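Local coordinates for nitroreductase family protein (Sphingopyxis sp., PDB 7DP1) that probably reduces nitro groups of dinitroaniline herbicides with NADPH, using bound FMN, as a dimeric member of the nitroreductase family, at residues A[61-66]-A[135-140]. The protein carries 1 engineered substitution. Sequence-based numbering, arbitrary orientation.
Sequences ERWQAV and PVMLFL
Helix 60-74 packs here on one face of the antiparallel sheet of the nitroreductase fold, against strand 136-143. The short axes of 61-66 and 136-140 pass 9.0 Å apart at 64°, and W63 bridges the two. Its CG is anti to the backbone N (chi1 169°), so that the indole reaches the strand. M137 meets this ring from above: CB stands over the six-membered ring, 3.6 Å from its centroid and only 7° off the normal, a CH-pi contact. Bends at chi2 and chi3 then fold the methionine chain back, bringing its methyl CE to within 3.4 Å of W63 CH2. SD takes an oblique Met-aromatic position, 5.2 Å from the same centroid. At the pyrrole end, W63 CD1 lies 3.3 Å from P135 O, while W63 NE1 hydrogen-bonds to A134 O just before the strand, which would restrain the rotation of the indole. P135 O in turn accepts a bond from T59 OG1, at the end of the neighbouring strand 54-59, which pairs with 136-143 in the sheet. A leucine at W63 would remove the indole N-H that bonds A134 O and the flat surface under M137, and would probably loosen the seat of the helix on the sheet. One helical turn on, V66 and F139 meet tip to tip, V66 CG1 3.8 Å from F139 CZ. M137 CG lies over one face of the F139 ring, offset toward its rim, and W178 packs edge-to-face with that phenyl. The M137 side chain is about 9 Å from a bound FMN.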
# COMPACT_ATOMS: atom_id res chain seq x y z
N GLU A 61 13.98 -4.38 -25.59
CA GLU A 61 13.28 -3.81 -26.75
C GLU A 61 11.82 -3.44 -26.46
O GLU A 61 11.31 -2.45 -26.98
CB GLU A 61 13.34 -4.81 -27.91
CG GLU A 61 12.06 -4.95 -28.74
CD GLU A 61 11.70 -3.70 -29.55
OE1 GLU A 61 12.57 -2.81 -29.72
OE2 GLU A 61 10.54 -3.60 -30.00
N ARG A 62 11.15 -4.27 -25.66
CA ARG A 62 9.76 -4.01 -25.28
C ARG A 62 9.67 -2.73 -24.45
O ARG A 62 8.84 -1.86 -24.70
CB ARG A 62 9.20 -5.18 -24.48
CG ARG A 62 9.19 -6.48 -25.28
CD ARG A 62 8.18 -6.42 -26.42
NE ARG A 62 6.89 -5.97 -25.93
CZ ARG A 62 6.34 -4.81 -26.25
NH1 ARG A 62 6.97 -3.98 -27.08
NH2 ARG A 62 5.16 -4.48 -25.75
N TRP A 63 10.55 -2.65 -23.47
CA TRP A 63 10.67 -1.49 -22.61
C TRP A 63 11.02 -0.28 -23.49
O TRP A 63 10.62 0.84 -23.21
CB TRP A 63 11.70 -1.80 -21.52
CG TRP A 63 12.20 -0.69 -20.63
CD1 TRP A 63 13.46 -0.59 -20.11
CD2 TRP A 63 11.48 0.45 -20.13
NE1 TRP A 63 13.57 0.53 -19.33
CE2 TRP A 63 12.38 1.19 -19.33
CE3 TRP A 63 10.18 0.92 -20.29
CZ2 TRP A 63 12.01 2.38 -18.69
CZ3 TRP A 63 9.82 2.11 -19.67
CH2 TRP A 63 10.73 2.82 -18.88
N GLN A 64 11.74 -0.52 -24.59
CA GLN A 64 12.02 0.59 -25.52
C GLN A 64 10.80 1.01 -26.34
O GLN A 64 10.63 2.19 -26.65
CB GLN A 64 13.15 0.21 -26.49
CG GLN A 64 14.49 0.81 -26.14
CD GLN A 64 14.47 2.32 -26.18
OE1 GLN A 64 13.84 2.92 -27.05
NE2 GLN A 64 15.15 2.95 -25.23
N ALA A 65 9.96 0.05 -26.71
CA ALA A 65 8.73 0.35 -27.44
C ALA A 65 7.78 1.21 -26.59
O ALA A 65 7.23 2.21 -27.07
CB ALA A 65 8.05 -0.93 -27.89
N VAL A 66 7.58 0.83 -25.33
CA VAL A 66 6.72 1.62 -24.45
C VAL A 66 7.24 3.05 -24.38
O VAL A 66 6.46 4.00 -24.47
CB VAL A 66 6.64 1.04 -23.01
CG1 VAL A 66 5.74 1.89 -22.11
CG2 VAL A 66 6.17 -0.40 -23.06
N PRO A 135 16.89 -0.26 -16.25
CA PRO A 135 16.84 -1.31 -17.28
C PRO A 135 15.53 -2.09 -17.31
O PRO A 135 15.22 -2.71 -18.33
CB PRO A 135 18.00 -2.23 -16.90
CG PRO A 135 18.10 -2.08 -15.42
CD PRO A 135 17.78 -0.63 -15.14
N VAL A 136 14.78 -2.04 -16.22
CA VAL A 136 13.55 -2.81 -16.06
C VAL A 136 12.42 -1.89 -15.63
O VAL A 136 12.63 -0.99 -14.82
CB VAL A 136 13.73 -3.95 -15.01
CG1 VAL A 136 12.39 -4.53 -14.59
CG2 VAL A 136 14.69 -5.05 -15.55
N MET A 137 11.23 -2.09 -16.18
CA MET A 137 10.07 -1.31 -15.74
C MET A 137 8.88 -2.23 -15.47
O MET A 137 8.49 -3.02 -16.34
CB MET A 137 9.68 -0.25 -16.79
CG MET A 137 8.37 0.47 -16.48
SD MET A 137 8.49 1.55 -15.02
CE MET A 137 9.85 2.60 -15.57
N LEU A 138 8.34 -2.14 -14.26
CA LEU A 138 7.14 -2.89 -13.87
C LEU A 138 5.93 -2.00 -13.94
O LEU A 138 5.89 -0.94 -13.29
CB LEU A 138 7.29 -3.45 -12.45
CG LEU A 138 6.09 -4.16 -11.81
CD1 LEU A 138 6.58 -5.29 -10.94
CD2 LEU A 138 5.26 -3.20 -10.97
N PHE A 139 4.92 -2.46 -14.64
CA PHE A 139 3.66 -1.74 -14.70
C PHE A 139 2.64 -2.50 -13.88
O PHE A 139 2.29 -3.65 -14.19
CB PHE A 139 3.19 -1.56 -16.13
CG PHE A 139 4.01 -0.58 -16.91
CD1 PHE A 139 3.88 0.77 -16.68
CD2 PHE A 139 4.91 -1.01 -17.88
CE1 PHE A 139 4.63 1.70 -17.40
CE2 PHE A 139 5.67 -0.11 -18.60
CZ PHE A 139 5.53 1.26 -18.37
N LEU A 140 2.17 -1.83 -12.84
CA LEU A 140 1.23 -2.42 -11.89
C LEU A 140 -0.17 -2.05 -12.29
O LEU A 140 -0.49 -0.87 -12.42
CB LEU A 140 1.54 -1.95 -10.45
CG LEU A 140 0.55 -2.22 -9.32
CD1 LEU A 140 0.13 -3.68 -9.27
CD2 LEU A 140 1.16 -1.79 -7.95